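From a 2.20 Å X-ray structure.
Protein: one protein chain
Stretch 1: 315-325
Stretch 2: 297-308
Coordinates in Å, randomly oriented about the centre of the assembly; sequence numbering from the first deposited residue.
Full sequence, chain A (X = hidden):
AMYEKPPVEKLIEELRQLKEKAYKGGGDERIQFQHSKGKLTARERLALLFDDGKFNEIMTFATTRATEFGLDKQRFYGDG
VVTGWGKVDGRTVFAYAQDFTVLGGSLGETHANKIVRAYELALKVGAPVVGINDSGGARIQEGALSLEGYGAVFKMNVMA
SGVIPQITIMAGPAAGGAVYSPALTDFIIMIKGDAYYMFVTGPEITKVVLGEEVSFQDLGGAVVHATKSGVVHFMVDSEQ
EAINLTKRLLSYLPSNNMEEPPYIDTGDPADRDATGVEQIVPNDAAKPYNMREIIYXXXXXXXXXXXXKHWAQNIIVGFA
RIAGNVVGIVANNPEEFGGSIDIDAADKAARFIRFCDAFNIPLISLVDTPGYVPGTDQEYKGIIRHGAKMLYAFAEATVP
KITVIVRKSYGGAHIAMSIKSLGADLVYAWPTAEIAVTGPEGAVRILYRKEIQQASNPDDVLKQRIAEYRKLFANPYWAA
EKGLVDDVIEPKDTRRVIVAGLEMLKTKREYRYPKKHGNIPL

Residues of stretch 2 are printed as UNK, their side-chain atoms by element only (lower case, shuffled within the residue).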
# COMPACT_ATOMS: atom_id res chain seq x y z
N ILE A 315 15.55 29.55 24.61
CA ILE A 315 14.87 29.63 23.31
C ILE A 315 13.38 29.68 23.55
O ILE A 315 12.90 29.25 24.59
CB ILE A 315 15.19 28.42 22.35
CG1 ILE A 315 14.29 27.23 22.65
CG2 ILE A 315 16.64 28.03 22.48
CD1 ILE A 315 14.60 26.53 23.94
N ILE A 316 12.64 30.21 22.58
CA ILE A 316 11.19 30.33 22.71
C ILE A 316 10.46 29.47 21.70
O ILE A 316 10.84 29.42 20.52
CB ILE A 316 10.74 31.77 22.51
CG1 ILE A 316 11.48 32.70 23.48
CG2 ILE A 316 9.24 31.86 22.70
CD1 ILE A 316 11.62 34.14 22.96
N VAL A 317 9.41 28.80 22.15
CA VAL A 317 8.61 27.96 21.28
C VAL A 317 7.16 28.08 21.70
O VAL A 317 6.85 28.18 22.89
CB VAL A 317 9.03 26.45 21.35
CG1 VAL A 317 10.47 26.28 20.86
CG2 VAL A 317 8.85 25.89 22.77
N GLY A 318 6.26 28.07 20.72
CA GLY A 318 4.86 28.17 21.03
C GLY A 318 4.00 28.17 19.79
O GLY A 318 4.50 28.07 18.66
N PHE A 319 2.70 28.30 20.02
CA PHE A 319 1.71 28.30 18.96
C PHE A 319 1.14 29.70 18.74
O PHE A 319 1.13 30.54 19.64
CB PHE A 319 0.55 27.35 19.30
CG PHE A 319 0.97 25.91 19.47
CD1 PHE A 319 0.85 25.29 20.72
CD2 PHE A 319 1.46 25.17 18.40
CE1 PHE A 319 1.22 23.95 20.88
CE2 PHE A 319 1.82 23.84 18.56
CZ PHE A 319 1.70 23.22 19.81
N ALA A 320 0.66 29.92 17.53
CA ALA A 320 0.07 31.19 17.16
C ALA A 320 -0.62 30.98 15.83
O ALA A 320 -0.54 29.90 15.25
CB ALA A 320 1.16 32.26 17.01
N ARG A 321 -1.30 32.00 15.36
CA ARG A 321 -1.93 31.90 14.07
C ARG A 321 -1.38 33.00 13.19
O ARG A 321 -1.07 34.09 13.67
CB ARG A 321 -3.45 32.05 14.20
CG ARG A 321 -4.13 30.78 14.67
CD ARG A 321 -5.56 31.03 15.08
NE ARG A 321 -6.11 29.86 15.76
CZ ARG A 321 -6.36 28.71 15.16
NH1 ARG A 321 -6.12 28.58 13.86
NH2 ARG A 321 -6.83 27.68 15.85
N ILE A 322 -1.24 32.69 11.91
CA ILE A 322 -0.78 33.67 10.93
C ILE A 322 -1.81 33.67 9.82
O ILE A 322 -1.87 32.74 9.01
CB ILE A 322 0.61 33.32 10.38
CG1 ILE A 322 1.66 33.59 11.47
CG2 ILE A 322 0.88 34.14 9.13
CD1 ILE A 322 3.08 33.36 11.03
N ALA A 323 -2.62 34.72 9.80
CA ALA A 323 -3.69 34.84 8.81
C ALA A 323 -4.67 33.70 9.03
O ALA A 323 -5.13 33.06 8.08
CB ALA A 323 -3.12 34.78 7.39
N GLY A 324 -4.97 33.42 10.30
CA GLY A 324 -5.92 32.37 10.62
C GLY A 324 -5.39 30.95 10.75
O GLY A 324 -6.06 30.11 11.36
N ASN A 325 -4.22 30.66 10.19
CA ASN A 325 -3.65 29.31 10.26
C ASN A 325 -2.62 29.13 11.36
O ASN A 325 -1.79 30.01 11.62
CB ASN A 325 -3.02 28.92 8.92
CG ASN A 325 -4.06 28.60 7.86
OD1 ASN A 325 -3.83 28.82 6.68
ND2 ASN A 325 -5.20 28.06 8.28
N UNK A 297 4.43 40.96 16.97
CA UNK A 297 4.27 41.82 15.80
C UNK A 297 3.95 41.03 14.54
O UNK A 297 3.28 41.53 13.65
n UNK A 297 5.51 46.89 17.00
c UNK A 297 6.61 45.91 17.29
c UNK A 297 6.14 44.45 17.22
c UNK A 297 5.54 42.64 15.55
c UNK A 297 5.46 44.13 15.89
N UNK A 298 4.44 39.79 14.46
CA UNK A 298 4.19 38.99 13.26
C UNK A 298 2.87 38.25 13.22
O UNK A 298 2.22 38.20 12.18
c UNK A 298 6.65 38.64 12.82
c UNK A 298 7.84 37.72 12.91
c UNK A 298 5.31 37.95 13.03
c UNK A 298 4.97 37.09 11.80
N UNK A 299 2.47 37.69 14.35
CA UNK A 299 1.26 36.87 14.41
C UNK A 299 -0.06 37.59 14.61
O UNK A 299 -0.11 38.74 15.04
c UNK A 299 2.68 35.02 15.25
c UNK A 299 1.40 35.81 15.49
c UNK A 299 1.44 36.47 16.88
N UNK A 300 -1.14 36.88 14.29
CA UNK A 300 -2.50 37.39 14.41
C UNK A 300 -2.77 37.97 15.81
O UNK A 300 -2.59 37.28 16.83
c UNK A 300 -3.45 35.77 12.67
c UNK A 300 -3.50 36.27 14.12
o UNK A 300 -2.53 36.15 11.91
o UNK A 300 -4.34 34.98 12.29
N UNK A 301 -3.21 39.22 15.85
CA UNK A 301 -3.53 39.90 17.10
C UNK A 301 -2.49 39.73 18.21
O UNK A 301 -2.81 39.85 19.40
o UNK A 301 -6.81 38.70 16.35
c UNK A 301 -5.99 39.59 16.55
n UNK A 301 -5.99 40.73 15.88
c UNK A 301 -4.90 39.42 17.60
N UNK A 302 -1.25 39.46 17.82
CA UNK A 302 -0.17 39.29 18.78
C UNK A 302 -0.31 38.15 19.78
O UNK A 302 0.45 38.09 20.74
N UNK A 303 -1.25 37.23 19.57
CA UNK A 303 -1.43 36.12 20.49
C UNK A 303 -0.42 34.98 20.32
O UNK A 303 -0.12 34.56 19.21
c UNK A 303 -3.15 36.33 22.83
o UNK A 303 -2.46 37.35 23.04
c UNK A 303 -2.86 35.56 20.40
o UNK A 303 -3.32 35.45 23.71
c UNK A 303 -3.81 36.15 21.46
N UNK A 304 0.09 34.50 21.45
CA UNK A 304 1.10 33.45 21.44
C UNK A 304 0.95 32.56 22.67
O UNK A 304 1.07 33.04 23.81
c UNK A 304 3.64 33.12 21.40
c UNK A 304 5.75 32.38 22.32
c UNK A 304 4.86 31.31 20.35
c UNK A 304 4.65 33.22 22.36
c UNK A 304 3.75 32.16 20.40
c UNK A 304 2.49 34.10 21.41
c UNK A 304 5.86 31.42 21.32
N UNK A 305 0.67 31.27 22.45
CA UNK A 305 0.53 30.32 23.55
C UNK A 305 1.92 29.71 23.68
O UNK A 305 2.32 28.84 22.88
c UNK A 305 -0.97 28.33 24.36
c UNK A 305 -1.95 27.28 23.88
c UNK A 305 -0.52 29.24 23.21
c UNK A 305 0.22 27.66 24.97
N UNK A 306 2.65 30.16 24.69
CA UNK A 306 4.02 29.70 24.87
C UNK A 306 4.19 28.41 25.66
O UNK A 306 3.74 28.28 26.80
o UNK A 306 8.37 31.56 26.10
c UNK A 306 7.19 31.72 25.75
c UNK A 306 6.35 30.50 25.46
o UNK A 306 6.68 32.84 25.62
c UNK A 306 4.86 30.80 25.51
N UNK A 307 4.85 27.45 25.01
CA UNK A 307 5.13 26.15 25.60
C UNK A 307 6.46 26.21 26.36
O UNK A 307 7.42 26.83 25.88
c UNK A 307 5.57 23.70 25.06
c UNK A 307 5.24 25.07 24.47
c UNK A 307 3.93 25.00 23.71
N UNK A 308 6.52 25.57 27.53
CA UNK A 308 7.74 25.57 28.34
C UNK A 308 8.23 27.00 28.62
O UNK A 308 9.44 27.26 28.68
n UNK A 308 9.05 21.41 29.02
n UNK A 308 9.32 22.37 27.12
c UNK A 308 9.39 21.22 27.75
c UNK A 308 8.94 23.36 28.01
c UNK A 308 8.84 24.80 27.62
c UNK A 308 8.76 22.74 29.20
O HOH W 1 -1.75 34.54 17.05
O HOH W 2 9.17 28.97 25.44

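Position 297, in the last turn of a helix, carries four carbons in a row ending in nitrogen and stays out of reach of stretch 1: Lys-297. Position 298 has four carbons, forked at the first, with one arm two carbons long. This is Ile-298, whose CG2 lies 4.3 Å from Ile-322 CD1. At position 299 the chain leaves the helix; one carbon carrying two more identifies Val-299, and its CG1 packs 3.6 Å from Ala-320 CB.

Position 300 bears two carbons, the second carrying two oxygens, and points toward stretch 1, where the oxygens meet successive backbone nitrogens. It is Asp-300. OD1 accepts from Ala-323 N and OD2 from Gly-324 N, each at 2.6 Å, while Asp-300 N donates to Arg-321 O at 2.9 Å. The carboxylate thus holds the type I' turn from Ile-322 to Asn-325.

Position 301 has two carbons, the second with one oxygen and one nitrogen, and touches nothing on stretch 1: Asn-301. Position 302 has no side-chain atoms and a positive phi (62°), which favours glycine; it is Gly-302. Three carbons, the third carrying two oxygens, make position 303 Glu-303. Its side chain makes no contact with stretch 1, but its backbone O lies 3.4 Å from Ala-320 CB.

A single carbon followed by a six-carbon ring marks position 304 as Phe-304. The ring packs against the backbone of stretch 1, with CE1 3.2 Å from Gly-318 CA; Ile-316 CG2 sits at the ring edge, 3.5 Å from CE2. An ideal CB on Gly-318 would fall 2.4 Å from Phe-304 CZ, so the absence of a side chain there makes room for the ring.

Position 305 has four carbons, forked at the second: Leu-305. Its N donates to Phe-319 O and its O accepts from Phe-319 N, both at 2.9 Å. Position 306 has three carbons, the third carrying two oxygens, one of them 3.5 Å from Ile-316 CG2; this is Glu-306, and that oxygen is OE2. Position 307, one carbon carrying two, is Val-307, with CG2 4.1 Å from Phe-319 CE1. At position 308 one carbon leads to a ring of three carbons and two nitrogens, without contact to stretch 1: His-308.

The contact combines antiparallel strand pairing with a carboxylate clasp at the turn. Phe-319, Leu-305, Val-317 and Val-307 share one face of the sheet; Phe-304 packs against Gly-318. A water accepts from Arg-321 N (3.1 Å) and donates to Asp-300 O (2.9 Å) or Glu-303 O (2.7 Å).

Stretch 2, residues 297-308: KIVDNGEFLEVH
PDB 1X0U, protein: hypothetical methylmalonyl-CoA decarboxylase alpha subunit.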